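PDB 1N9W: aspartate--tRNA(Asp/Asn) ligase from Thermus thermophilus, which attaches L-aspartate, activated by ATP, to both tRNA(Asp) and tRNA(Asn) with similar efficiency, as a non-discriminating class II synthetase. Local coordinates for residues Q14-L19 against G63-N68; G20-R25 against Q32-R37; V42-T47 against G74-A79. All blocks are in the same frame, centred on the assembly; numbering follows the deposited sequence.

All three contacts lie in the OB-fold, the anticodon-binding domain of the enzyme. They join strands of one curled sheet. Contacts 1 and 2 share strand 15-28, and their centres are about 14 Å apart. Contact 3 is centred about 7 Å from contact 1 and about 9 Å from contact 2. Strand 58-67 pairs with strand 75-79, which links contacts 1 and 3. Strand 31-38 pairs with strand 41-47, which links contacts 2 and 3. Residues that interact with tRNA gather here: Gln-44 and Glu-76 lie in contact 3, and ND2 of Asn-68, in contact 1, probably hydrogen-bonds to Glu-76 OE1 at 2.8 Å. Arg-26 directly follows the 20-25 segment of contact 2.

Contact 1: residues Q14-L19 against G63-N68; sequences QEVELL and GLVVEN
Val-16 and Val-65 form the tight side of this contact. Val-16 CG1 lies 3.6 Å from Val-65 CG2, and the two side chains cross at about a right angle. Val-65 CG2 also meets the second methyl of Val-16, so it touches both branches. Both valines are buried, and His-11 and Val-3 pack on Val-16. Beside them the backbones pair as antiparallel strands. Val-16 N donates to Gly-63 O at 2.8 Å, and Gly-63 N returns a bond to Val-16 O at 3.0 Å. A third bond runs from Val-65 N to Gln-14 O at 3.0 Å.

The side of Glu-15 and Leu-64 is looser. Glu-15 is exposed. Its chain is bent at chi2 (92°), which turns CD back toward strand 63-67. OE2 of Glu-15 then comes 3.0 Å from Leu-64 N, but the N-H does not point at it well enough for a hydrogen bond. Leu-64 CD1 rests 3.5 Å from Gln-14 O. The strand directions of 15-19 and 63-67 differ by 107°, and the pairing is short. Such strong coiling of strands is in keeping with the OB-fold barrel. Backbone bonds and the valine pair thus hold this junction, while the Glu-15 carboxylate adds little directed bonding across it.

Contact 2: residues G20-R25 against Q32-R37; sequences GFLHWR and QFLLLR
Trp-24 lays one face of its indole over Leu-35. Leu-35 CB sits 3.5 Å from the centroid of the five-membered ring, 17° off the ring normal, a CH-pi contact. Leu-35 CD1 continues the overlap at Trp-24 CZ2. Trp-24 CG is held between the backbone N and the carbonyl carbon (chi1 57°), and from there the indole leans back toward strand 32-37. At the edge of the indole, CZ3 comes 3.6 Å from Phe-33 O. Arg-26, a tRNA-interaction site, makes a cation-pi contact with Trp-24.

The His-23 ring runs alongside Leu-35. Two residues, His-23 and Trp-24, sit opposite the single Leu-35, a classic beta bulge in this antiparallel hairpin. Leu-35 O receives His-23 N at 2.7 Å, and Leu-35 N donates to Trp-24 O at 3.0 Å. The imidazole reaches Arg-37, whose NH1 donates to His-23 ND1 at 2.8 Å. ND1 lies in the guanidinium plane, but NH1 is tilted 18° from the imidazole plane, and the two flat groups stand nearly perpendicular. Phe-21 CB covers a face of the guanidinium, 3.6 Å from Arg-37 NH2. That NH2 also forms a salt bridge with Glu-56.

On the other side of the hairpin, Leu-22 CD1 meets Leu-34 CD2 at 3.7 Å in the barrel interior. Phe-21 also packs edge-to-face on Phe-223 of the second subunit. His-23 ND1 and Glu-56 are likely to hold the guanidinium in its rotation, and Glu-56 probably balances its charge. Because Arg-37 NH1 is the donor, the bond would favour an imidazole with ND1 unprotonated.

Contact 3: residues V42-T47 against G74-A79; sequences VVQVVT and GLEVQA
Gln-44 and Glu-76 extend alongside each other from neighbouring strands. Their amide and carboxylate planes are 38° apart. Both are tRNA-interaction residues. Val-46 crosses the Glu-76 chain obliquely, with its CG2 3.5 Å from Glu-76 CD. CG2 stands anti to the carbonyl carbon of Val-46, which turns it toward the Glu-76 carboxylate, and it touches both oxygens less closely. From two residues further along the same strand, Gln-78 NE2 donates to Glu-76 OE2 at 2.8 Å. The bond uses the anti lone pair of OE2, while Glu-76 OE1 accepts Asn-68 ND2. An alanine in place of Glu-76 would probably leave Gln-78 NE2 and Asn-68 ND2 without their acceptor and open a gap beside Val-46 CG2.

The backbones run parallel here, as in the strand pairing that closes an OB-fold barrel. Val-77 N bonds to Gln-44 O, Val-46 N to Val-77 O at 2.8 Å, and Ala-79 N to Val-46 O. The other face of the sheet is apolar. There Val-45 CG1 meets Ala-79 CB at 3.8 Å, and Val-43 CG2 approaches Val-77 CG2 at 4.2 Å. Leu-18 packs against Val-43 and Val-77 from inside the barrel. Waters bridge the strands at both ends of the pairing. One water accepts from Gln-44 N and donates to Leu-75 O at 2.6 Å. Another links Thr-47 OG1 to Ala-79 O at the far end.

Contact 1: residues Q14-L19 against G63-N68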
ATOM      1  N   GLN B  14     -13.277  23.687 -28.815  1.00 35.29           N
ATOM      2  CA  GLN B  14     -13.320  24.526 -27.621  1.00 37.13           C
ATOM      3  C   GLN B  14     -11.947  25.014 -27.181  1.00 36.72           C
ATOM      4  O   GLN B  14     -10.916  24.566 -27.688  1.00 36.81           O
ATOM      5  CB  GLN B  14     -13.976  23.752 -26.483  1.00 38.72           C
ATOM      6  CG  GLN B  14     -15.388  23.323 -26.814  1.00 44.79           C
ATOM      7  CD  GLN B  14     -15.925  22.280 -25.861  1.00 46.37           C
ATOM      8  OE1 GLN B  14     -15.994  22.497 -24.653  1.00 47.75           O
ATOM      9  NE2 GLN B  14     -16.315  21.133 -26.406  1.00 50.16           N
ATOM     10  N   GLU B  15     -11.952  25.942 -26.237  1.00 35.60           N
ATOM     11  CA  GLU B  15     -10.734  26.494 -25.693  1.00 35.94           C
ATOM     12  C   GLU B  15     -10.465  25.684 -24.431  1.00 34.92           C
ATOM     13  O   GLU B  15     -11.357  25.526 -23.594  1.00 35.67           O
ATOM     14  CB  GLU B  15     -10.929  27.968 -25.326  1.00 39.21           C
ATOM     15  CG  GLU B  15      -9.674  28.818 -25.454  1.00 46.30           C
ATOM     16  CD  GLU B  15      -9.559  29.475 -26.823  1.00 51.47           C
ATOM     17  OE1 GLU B  15     -10.259  30.490 -27.062  1.00 53.94           O
ATOM     18  OE2 GLU B  15      -8.784  28.975 -27.674  1.00 53.16           O
ATOM     19  N   VAL B  16      -9.259  25.139 -24.304  1.00 31.33           N
ATOM     20  CA  VAL B  16      -8.915  24.358 -23.122  1.00 28.24           C
ATOM     21  C   VAL B  16      -7.606  24.852 -22.508  1.00 28.20           C
ATOM     22  O   VAL B  16      -6.884  25.667 -23.101  1.00 25.83           O
ATOM     23  CB  VAL B  16      -8.768  22.841 -23.449  1.00 27.45           C
ATOM     24  CG1 VAL B  16     -10.018  22.330 -24.142  1.00 25.66           C
ATOM     25  CG2 VAL B  16      -7.533  22.593 -24.302  1.00 25.42           C
ATOM     26  N   GLU B  17      -7.317  24.376 -21.305  1.00 27.82           N
ATOM     27  CA  GLU B  17      -6.084  24.753 -20.623  1.00 28.83           C
ATOM     28  C   GLU B  17      -5.284  23.485 -20.378  1.00 27.08           C
ATOM     29  O   GLU B  17      -5.822  22.497 -19.894  1.00 27.58           O
ATOM     30  CB  GLU B  17      -6.391  25.438 -19.292  1.00 29.59           C
ATOM     31  CG  GLU B  17      -5.166  26.080 -18.668  1.00 35.91           C
ATOM     32  CD  GLU B  17      -5.475  26.889 -17.423  1.00 38.72           C
ATOM     33  OE1 GLU B  17      -5.547  26.285 -16.322  1.00 37.52           O
ATOM     34  OE2 GLU B  17      -5.661  28.128 -17.553  1.00 39.18           O
ATOM     35  N   LEU B  18      -4.006  23.500 -20.738  1.00 25.38           N
ATOM     36  CA  LEU B  18      -3.156  22.324 -20.546  1.00 22.43           C
ATOM     37  C   LEU B  18      -2.041  22.653 -19.552  1.00 21.33           C
ATOM     38  O   LEU B  18      -1.633  23.811 -19.426  1.00 18.30           O
ATOM     39  CB  LEU B  18      -2.527  21.909 -21.885  1.00 21.83           C
ATOM     40  CG  LEU B  18      -3.458  21.602 -23.080  1.00 23.70           C
ATOM     41  CD1 LEU B  18      -2.682  21.693 -24.367  1.00 24.01           C
ATOM     42  CD2 LEU B  18      -4.078  20.227 -22.912  1.00 24.37           C
ATOM     43  N   LEU B  19      -1.581  21.638 -18.826  1.00 20.29           N
ATOM     44  CA  LEU B  19      -0.469  21.787 -17.884  1.00 20.19           C
ATOM     45  C   LEU B  19       0.415  20.589 -18.187  1.00 20.17           C
ATOM     46  O   LEU B  19      -0.083  19.473 -18.327  1.00 21.18           O
ATOM     47  CB  LEU B  19      -0.938  21.730 -16.423  1.00 19.19           C
ATOM     48  CG  LEU B  19      -1.881  22.866 -15.974  1.00 22.28           C
ATOM     49  CD1 LEU B  19      -2.347  22.621 -14.537  1.00 19.19           C
ATOM     50  CD2 LEU B  19      -1.152  24.204 -16.093  1.00 17.98           C
ATOM     51  N   GLY B  63      -5.577  27.239 -25.273  1.00 23.71           N
ATOM     52  CA  GLY B  63      -5.817  27.267 -26.702  1.00 23.68           C
ATOM     53  C   GLY B  63      -6.983  26.462 -27.234  1.00 23.33           C
ATOM     54  O   GLY B  63      -7.684  25.781 -26.482  1.00 21.22           O
ATOM     55  N   LEU B  64      -7.167  26.544 -28.551  1.00 23.40           N
ATOM     56  CA  LEU B  64      -8.256  25.869 -29.260  1.00 24.55           C
ATOM     57  C   LEU B  64      -7.911  24.461 -29.745  1.00 24.41           C
ATOM     58  O   LEU B  64      -6.896  24.259 -30.416  1.00 23.81           O
ATOM     59  CB  LEU B  64      -8.665  26.725 -30.468  1.00 25.33           C
ATOM     60  CG  LEU B  64      -9.790  26.215 -31.368  1.00 27.70           C
ATOM     61  CD1 LEU B  64     -11.115  26.398 -30.640  1.00 26.79           C
ATOM     62  CD2 LEU B  64      -9.793  26.981 -32.697  1.00 28.72           C
ATOM     63  N   VAL B  65      -8.760  23.496 -29.403  1.00 24.68           N
ATOM     64  CA  VAL B  65      -8.566  22.112 -29.829  1.00 24.07           C
ATOM     65  C   VAL B  65      -9.030  21.985 -31.278  1.00 27.46           C
ATOM     66  O   VAL B  65     -10.199  22.217 -31.599  1.00 28.30           O
ATOM     67  CB  VAL B  65      -9.369  21.123 -28.936  1.00 22.43           C
ATOM     68  CG1 VAL B  65      -9.107  19.667 -29.365  1.00 20.96           C
ATOM     69  CG2 VAL B  65      -8.970  21.317 -27.465  1.00 23.71           C
ATOM     70  N   VAL B  66      -8.095  21.620 -32.149  1.00 28.88           N
ATOM     71  CA  VAL B  66      -8.365  21.472 -33.571  1.00 28.64           C
ATOM     72  C   VAL B  66      -7.991  20.078 -34.067  1.00 29.70           C
ATOM     73  O   VAL B  66      -6.959  19.515 -33.688  1.00 28.95           O
ATOM     74  CB  VAL B  66      -7.588  22.537 -34.373  1.00 31.21           C
ATOM     75  CG1 VAL B  66      -7.794  22.335 -35.866  1.00 32.09           C
ATOM     76  CG2 VAL B  66      -8.055  23.927 -33.955  1.00 29.84           C
ATOM     77  N   GLU B  67      -8.856  19.531 -34.912  1.00 27.83           N
ATOM     78  CA  GLU B  67      -8.671  18.212 -35.489  1.00 29.57           C
ATOM     79  C   GLU B  67      -7.439  18.187 -36.391  1.00 28.51           C
ATOM     80  O   GLU B  67      -7.197  19.136 -37.129  1.00 26.82           O
ATOM     81  CB  GLU B  67      -9.909  17.844 -36.313  1.00 32.05           C
ATOM     82  CG  GLU B  67     -10.091  16.357 -36.505  1.00 34.85           C
ATOM     83  CD  GLU B  67     -11.241  16.017 -37.456  1.00 37.44           C
ATOM     84  OE1 GLU B  67     -12.221  16.799 -37.522  1.00 35.51           O
ATOM     85  OE2 GLU B  67     -11.162  14.954 -38.104  1.00 38.33           O
ATOM     86  N   ASN B  68      -6.668  17.110 -36.328  1.00 25.89           N
ATOM     87  CA  ASN B  68      -5.472  16.997 -37.156  1.00 27.19           C
ATOM     88  C   ASN B  68      -4.892  15.594 -37.062  1.00 27.67           C
ATOM     89  O   ASN B  68      -4.078  15.298 -36.180  1.00 26.40           O
ATOM     90  CB  ASN B  68      -4.426  18.033 -36.739  1.00 25.63           C
ATOM     91  CG  ASN B  68      -3.229  18.050 -37.666  1.00 28.56           C
ATOM     92  OD1 ASN B  68      -3.107  17.206 -38.556  1.00 30.96           O
ATOM     93  ND2 ASN B  68      -2.328  19.010 -37.454  1.00 26.24           N
TER

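Contact 2: residues G20-R25 against Q32-R37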
ATOM      1  N   GLY B  20       1.718  20.817 -18.331  1.00 22.30           N
ATOM      2  CA  GLY B  20       2.621  19.712 -18.626  1.00 21.17           C
ATOM      3  C   GLY B  20       4.050  20.169 -18.836  1.00 20.85           C
ATOM      4  O   GLY B  20       4.432  21.243 -18.374  1.00 22.36           O
ATOM      5  N   PHE B  21       4.844  19.351 -19.520  1.00 20.58           N
ATOM      6  CA  PHE B  21       6.245  19.681 -19.789  1.00 20.66           C
ATOM      7  C   PHE B  21       6.534  19.682 -21.275  1.00 20.43           C
ATOM      8  O   PHE B  21       5.987  18.868 -22.019  1.00 21.25           O
ATOM      9  CB  PHE B  21       7.187  18.669 -19.132  1.00 19.83           C
ATOM     10  CG  PHE B  21       7.017  18.555 -17.651  1.00 20.50           C
ATOM     11  CD1 PHE B  21       6.026  17.736 -17.111  1.00 20.32           C
ATOM     12  CD2 PHE B  21       7.832  19.283 -16.790  1.00 19.04           C
ATOM     13  CE1 PHE B  21       5.861  17.641 -15.740  1.00 21.15           C
ATOM     14  CE2 PHE B  21       7.670  19.192 -15.415  1.00 18.70           C
ATOM     15  CZ  PHE B  21       6.684  18.373 -14.882  1.00 18.84           C
ATOM     16  N   LEU B  22       7.412  20.579 -21.707  1.00 20.32           N
ATOM     17  CA  LEU B  22       7.772  20.655 -23.116  1.00 22.38           C
ATOM     18  C   LEU B  22       8.593  19.422 -23.539  1.00 23.89           C
ATOM     19  O   LEU B  22       9.788  19.336 -23.257  1.00 24.69           O
ATOM     20  CB  LEU B  22       8.565  21.941 -23.359  1.00 19.92           C
ATOM     21  CG  LEU B  22       9.003  22.295 -24.787  1.00 21.68           C
ATOM     22  CD1 LEU B  22       7.801  22.381 -25.725  1.00 18.94           C
ATOM     23  CD2 LEU B  22       9.744  23.630 -24.732  1.00 20.17           C
ATOM     24  N   HIS B  23       7.947  18.478 -24.218  1.00 24.69           N
ATOM     25  CA  HIS B  23       8.621  17.258 -24.667  1.00 26.57           C
ATOM     26  C   HIS B  23       9.691  17.637 -25.707  1.00 26.90           C
ATOM     27  O   HIS B  23      10.836  17.216 -25.594  1.00 26.82           O
ATOM     28  CB  HIS B  23       7.604  16.282 -25.265  1.00 27.21           C
ATOM     29  CG  HIS B  23       8.054  14.856 -25.255  1.00 30.06           C
ATOM     30  ND1 HIS B  23       8.182  14.123 -24.095  1.00 32.16           N
ATOM     31  CD2 HIS B  23       8.422  14.032 -26.265  1.00 31.14           C
ATOM     32  CE1 HIS B  23       8.615  12.910 -24.392  1.00 32.27           C
ATOM     33  NE2 HIS B  23       8.770  12.830 -25.700  1.00 32.08           N
ATOM     34  N   TRP B  24       9.301  18.409 -26.722  1.00 29.01           N
ATOM     35  CA  TRP B  24      10.227  18.917 -27.734  1.00 29.97           C
ATOM     36  C   TRP B  24       9.636  20.132 -28.422  1.00 29.09           C
ATOM     37  O   TRP B  24       8.463  20.474 -28.229  1.00 25.80           O
ATOM     38  CB  TRP B  24      10.662  17.866 -28.786  1.00 35.98           C
ATOM     39  CG  TRP B  24       9.581  17.187 -29.571  1.00 43.90           C
ATOM     40  CD1 TRP B  24       9.234  15.869 -29.491  1.00 46.84           C
ATOM     41  CD2 TRP B  24       8.704  17.775 -30.547  1.00 46.91           C
ATOM     42  NE1 TRP B  24       8.196  15.595 -30.352  1.00 50.28           N
ATOM     43  CE2 TRP B  24       7.851  16.745 -31.011  1.00 50.37           C
ATOM     44  CE3 TRP B  24       8.558  19.063 -31.072  1.00 47.63           C
ATOM     45  CZ2 TRP B  24       6.858  16.972 -31.972  1.00 50.85           C
ATOM     46  CZ3 TRP B  24       7.568  19.286 -32.031  1.00 49.72           C
ATOM     47  CH2 TRP B  24       6.735  18.243 -32.471  1.00 50.72           C
ATOM     48  N   ARG B  25      10.465  20.789 -29.222  1.00 27.03           N
ATOM     49  CA  ARG B  25      10.063  21.989 -29.932  1.00 28.60           C
ATOM     50  C   ARG B  25      10.695  22.008 -31.323  1.00 29.06           C
ATOM     51  O   ARG B  25      11.737  21.401 -31.556  1.00 28.83           O
ATOM     52  CB  ARG B  25      10.519  23.221 -29.130  1.00 28.91           C
ATOM     53  CG  ARG B  25      12.041  23.248 -28.890  1.00 28.64           C
ATOM     54  CD  ARG B  25      12.547  24.385 -27.993  1.00 27.71           C
ATOM     55  NE  ARG B  25      14.011  24.439 -28.044  1.00 28.91           N
ATOM     56  CZ  ARG B  25      14.769  25.399 -27.518  1.00 28.10           C
ATOM     57  NH1 ARG B  25      14.226  26.424 -26.871  1.00 27.38           N
ATOM     58  NH2 ARG B  25      16.089  25.333 -27.656  1.00 29.96           N
ATOM     59  N   GLN B  32       5.506  27.848 -34.621  1.00 29.11           N
ATOM     60  CA  GLN B  32       6.361  27.028 -33.783  1.00 26.54           C
ATOM     61  C   GLN B  32       5.550  25.833 -33.328  1.00 25.82           C
ATOM     62  O   GLN B  32       4.391  25.959 -32.932  1.00 26.12           O
ATOM     63  CB  GLN B  32       6.869  27.848 -32.590  1.00 24.34           C
ATOM     64  CG  GLN B  32       7.719  29.037 -33.028  1.00 23.76           C
ATOM     65  CD  GLN B  32       7.908  30.098 -31.950  1.00 26.06           C
ATOM     66  OE1 GLN B  32       6.954  30.517 -31.291  1.00 24.25           O
ATOM     67  NE2 GLN B  32       9.144  30.561 -31.790  1.00 25.04           N
ATOM     68  N   PHE B  33       6.158  24.662 -33.415  1.00 25.90           N
ATOM     69  CA  PHE B  33       5.496  23.439 -33.028  1.00 27.43           C
ATOM     70  C   PHE B  33       6.077  22.960 -31.712  1.00 28.38           C
ATOM     71  O   PHE B  33       7.296  22.872 -31.550  1.00 29.34           O
ATOM     72  CB  PHE B  33       5.688  22.376 -34.117  1.00 28.06           C
ATOM     73  CG  PHE B  33       4.896  22.640 -35.365  1.00 31.17           C
ATOM     74  CD1 PHE B  33       3.547  22.301 -35.430  1.00 31.42           C
ATOM     75  CD2 PHE B  33       5.491  23.239 -36.477  1.00 32.50           C
ATOM     76  CE1 PHE B  33       2.798  22.545 -36.575  1.00 33.05           C
ATOM     77  CE2 PHE B  33       4.751  23.489 -37.633  1.00 35.03           C
ATOM     78  CZ  PHE B  33       3.394  23.140 -37.684  1.00 34.07           C
ATOM     79  N   LEU B  34       5.196  22.675 -30.760  1.00 28.74           N
ATOM     80  CA  LEU B  34       5.619  22.193 -29.455  1.00 27.59           C
ATOM     81  C   LEU B  34       4.906  20.891 -29.207  1.00 27.07           C
ATOM     82  O   LEU B  34       3.822  20.645 -29.737  1.00 30.66           O
ATOM     83  CB  LEU B  34       5.230  23.184 -28.359  1.00 25.41           C
ATOM     84  CG  LEU B  34       5.680  24.631 -28.538  1.00 28.13           C
ATOM     85  CD1 LEU B  34       5.092  25.460 -27.416  1.00 26.86           C
ATOM     86  CD2 LEU B  34       7.199  24.717 -28.548  1.00 27.22           C
ATOM     87  N   LEU B  35       5.524  20.042 -28.416  1.00 25.21           N
ATOM     88  CA  LEU B  35       4.912  18.784 -28.066  1.00 25.34           C
ATOM     89  C   LEU B  35       4.830  18.894 -26.550  1.00 23.47           C
ATOM     90  O   LEU B  35       5.861  19.003 -25.891  1.00 23.05           O
ATOM     91  CB  LEU B  35       5.817  17.624 -28.466  1.00 27.05           C
ATOM     92  CG  LEU B  35       5.042  16.328 -28.587  1.00 32.34           C
ATOM     93  CD1 LEU B  35       4.257  16.336 -29.897  1.00 31.80           C
ATOM     94  CD2 LEU B  35       5.996  15.139 -28.532  1.00 33.50           C
ATOM     95  N   LEU B  36       3.618  18.919 -26.004  1.00 20.90           N
ATOM     96  CA  LEU B  36       3.436  19.035 -24.560  1.00 19.96           C
ATOM     97  C   LEU B  36       3.004  17.699 -24.012  1.00 19.16           C
ATOM     98  O   LEU B  36       2.127  17.055 -24.588  1.00 21.10           O
ATOM     99  CB  LEU B  36       2.360  20.085 -24.225  1.00 17.80           C
ATOM    100  CG  LEU B  36       2.051  20.352 -22.743  1.00 18.63           C
ATOM    101  CD1 LEU B  36       1.520  21.788 -22.555  1.00 18.17           C
ATOM    102  CD2 LEU B  36       1.043  19.332 -22.212  1.00 19.31           C
ATOM    103  N   ARG B  37       3.610  17.246 -22.922  1.00 20.86           N
ATOM    104  CA  ARG B  37       3.139  15.979 -22.381  1.00 20.60           C
ATOM    105  C   ARG B  37       2.746  16.077 -20.924  1.00 19.46           C
ATOM    106  O   ARG B  37       3.440  16.694 -20.114  1.00 19.13           O
ATOM    107  CB  ARG B  37       4.173  14.863 -22.545  1.00 21.97           C
ATOM    108  CG  ARG B  37       5.325  14.983 -21.632  1.00 20.90           C
ATOM    109  CD  ARG B  37       5.996  13.674 -21.215  1.00 21.33           C
ATOM    110  NE  ARG B  37       6.812  14.155 -20.093  1.00 20.90           N
ATOM    111  CZ  ARG B  37       8.021  14.692 -20.212  1.00 18.08           C
ATOM    112  NH1 ARG B  37       8.628  14.767 -21.397  1.00 14.85           N
ATOM    113  NH2 ARG B  37       8.539  15.316 -19.172  1.00 18.78           N
TER

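Contact 3: residues V42-T47 against G74-A79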
ATOM      1  N   VAL B  42       0.916  12.909 -24.822  1.00 20.94           N
ATOM      2  CA  VAL B  42       1.511  14.063 -25.488  1.00 22.19           C
ATOM      3  C   VAL B  42       0.566  14.683 -26.511  1.00 20.57           C
ATOM      4  O   VAL B  42      -0.218  13.991 -27.163  1.00 21.44           O
ATOM      5  CB  VAL B  42       2.846  13.710 -26.222  1.00 23.35           C
ATOM      6  CG1 VAL B  42       3.852  13.115 -25.237  1.00 22.37           C
ATOM      7  CG2 VAL B  42       2.582  12.735 -27.368  1.00 26.08           C
ATOM      8  N   VAL B  43       0.647  15.997 -26.634  1.00 17.65           N
ATOM      9  CA  VAL B  43      -0.175  16.714 -27.588  1.00 17.46           C
ATOM     10  C   VAL B  43       0.639  17.806 -28.286  1.00 17.69           C
ATOM     11  O   VAL B  43       1.501  18.453 -27.676  1.00 18.49           O
ATOM     12  CB  VAL B  43      -1.417  17.350 -26.909  1.00 17.88           C
ATOM     13  CG1 VAL B  43      -0.993  18.448 -25.918  1.00 17.46           C
ATOM     14  CG2 VAL B  43      -2.345  17.912 -27.968  1.00 18.24           C
ATOM     15  N   GLN B  44       0.370  17.990 -29.577  1.00 16.54           N
ATOM     16  CA  GLN B  44       1.044  19.006 -30.366  1.00 15.90           C
ATOM     17  C   GLN B  44       0.384  20.341 -30.045  1.00 17.55           C
ATOM     18  O   GLN B  44      -0.845  20.441 -29.948  1.00 16.37           O
ATOM     19  CB  GLN B  44       0.915  18.712 -31.879  1.00 18.53           C
ATOM     20  CG  GLN B  44       1.678  19.713 -32.780  1.00 17.51           C
ATOM     21  CD  GLN B  44       1.715  19.328 -34.263  1.00 24.82           C
ATOM     22  OE1 GLN B  44       0.802  19.654 -35.042  1.00 22.07           O
ATOM     23  NE2 GLN B  44       2.781  18.629 -34.660  1.00 23.03           N
ATOM     24  N   VAL B  45       1.203  21.361 -29.846  1.00 17.60           N
ATOM     25  CA  VAL B  45       0.696  22.690 -29.543  1.00 18.88           C
ATOM     26  C   VAL B  45       1.290  23.558 -30.626  1.00 20.26           C
ATOM     27  O   VAL B  45       2.471  23.434 -30.950  1.00 20.38           O
ATOM     28  CB  VAL B  45       1.156  23.172 -28.141  1.00 19.42           C
ATOM     29  CG1 VAL B  45       0.832  24.642 -27.949  1.00 18.95           C
ATOM     30  CG2 VAL B  45       0.455  22.356 -27.066  1.00 19.27           C
ATOM     31  N   VAL B  46       0.460  24.409 -31.220  1.00 19.84           N
ATOM     32  CA  VAL B  46       0.931  25.286 -32.270  1.00 20.10           C
ATOM     33  C   VAL B  46       0.890  26.731 -31.807  1.00 20.10           C
ATOM     34  O   VAL B  46      -0.140  27.229 -31.349  1.00 18.79           O
ATOM     35  CB  VAL B  46       0.080  25.138 -33.573  1.00 21.49           C
ATOM     36  CG1 VAL B  46       0.656  26.025 -34.670  1.00 19.15           C
ATOM     37  CG2 VAL B  46       0.068  23.687 -34.037  1.00 21.89           C
ATOM     38  N   THR B  47       2.029  27.398 -31.913  1.00 20.93           N
ATOM     39  CA  THR B  47       2.130  28.785 -31.531  1.00 20.33           C
ATOM     40  C   THR B  47       3.058  29.461 -32.551  1.00 22.36           C
ATOM     41  O   THR B  47       3.228  28.942 -33.659  1.00 20.80           O
ATOM     42  CB  THR B  47       2.672  28.894 -30.064  1.00 22.39           C
ATOM     43  OG1 THR B  47       2.620  30.261 -29.629  1.00 22.98           O
ATOM     44  CG2 THR B  47       4.098  28.376 -29.961  1.00 18.30           C
ATOM     45  N   GLY B  74      -4.274  12.479 -33.235  1.00 31.03           N
ATOM     46  CA  GLY B  74      -5.168  13.088 -34.214  1.00 31.58           C
ATOM     47  C   GLY B  74      -5.710  14.446 -33.827  1.00 31.36           C
ATOM     48  O   GLY B  74      -6.641  14.960 -34.452  1.00 30.11           O
ATOM     49  N   LEU B  75      -5.099  15.024 -32.795  1.00 32.04           N
ATOM     50  CA  LEU B  75      -5.481  16.329 -32.245  1.00 30.96           C
ATOM     51  C   LEU B  75      -4.357  17.348 -32.234  1.00 28.69           C
ATOM     52  O   LEU B  75      -3.187  17.012 -32.373  1.00 29.74           O
ATOM     53  CB  LEU B  75      -5.946  16.182 -30.794  1.00 34.68           C
ATOM     54  CG  LEU B  75      -7.433  16.064 -30.549  1.00 34.94           C
ATOM     55  CD1 LEU B  75      -8.130  17.005 -31.507  1.00 37.46           C
ATOM     56  CD2 LEU B  75      -7.889  14.650 -30.758  1.00 37.56           C
ATOM     57  N   GLU B  76      -4.735  18.595 -32.000  1.00 25.05           N
ATOM     58  CA  GLU B  76      -3.788  19.677 -31.952  1.00 25.54           C
ATOM     59  C   GLU B  76      -4.383  20.835 -31.144  1.00 25.14           C
ATOM     60  O   GLU B  76      -5.602  21.009 -31.099  1.00 25.07           O
ATOM     61  CB  GLU B  76      -3.463  20.091 -33.392  1.00 25.71           C
ATOM     62  CG  GLU B  76      -3.170  21.543 -33.631  1.00 24.60           C
ATOM     63  CD  GLU B  76      -2.742  21.805 -35.088  1.00 24.72           C
ATOM     64  OE1 GLU B  76      -1.907  21.040 -35.604  1.00 24.55           O
ATOM     65  OE2 GLU B  76      -3.217  22.773 -35.687  1.00 21.74           O
ATOM     66  N   VAL B  77      -3.537  21.595 -30.457  1.00 24.11           N
ATOM     67  CA  VAL B  77      -4.044  22.742 -29.722  1.00 23.70           C
ATOM     68  C   VAL B  77      -3.367  23.988 -30.270  1.00 23.97           C
ATOM     69  O   VAL B  77      -2.142  24.107 -30.220  1.00 25.14           O
ATOM     70  CB  VAL B  77      -3.763  22.665 -28.203  1.00 23.39           C
ATOM     71  CG1 VAL B  77      -4.185  23.977 -27.545  1.00 24.12           C
ATOM     72  CG2 VAL B  77      -4.520  21.510 -27.568  1.00 23.16           C
ATOM     73  N   GLN B  78      -4.156  24.907 -30.811  1.00 24.26           N
ATOM     74  CA  GLN B  78      -3.603  26.147 -31.332  1.00 26.08           C
ATOM     75  C   GLN B  78      -3.568  27.121 -30.146  1.00 26.22           C
ATOM     76  O   GLN B  78      -4.599  27.610 -29.692  1.00 25.88           O
ATOM     77  CB  GLN B  78      -4.472  26.646 -32.508  1.00 26.11           C
ATOM     78  CG  GLN B  78      -4.007  26.093 -33.894  1.00 28.88           C
ATOM     79  CD  GLN B  78      -5.126  25.919 -34.935  1.00 31.34           C
ATOM     80  OE1 GLN B  78      -5.915  26.830 -35.178  1.00 31.18           O
ATOM     81  NE2 GLN B  78      -5.181  24.742 -35.559  1.00 27.20           N
ATOM     82  N   ALA B  79      -2.364  27.371 -29.636  1.00 25.84           N
ATOM     83  CA  ALA B  79      -2.174  28.232 -28.472  1.00 27.23           C
ATOM     84  C   ALA B  79      -2.560  29.699 -28.611  1.00 28.56           C
ATOM     85  O   ALA B  79      -2.190  30.372 -29.573  1.00 28.18           O
ATOM     86  CB  ALA B  79      -0.724  28.131 -27.994  1.00 26.68           C
TER
HETATM   87  O   HOH W   1      -1.183  16.051 -31.072  1.00 21.75           O
HETATM   88  O   HOH W   2       0.348  31.519 -29.417  1.00 48.91           O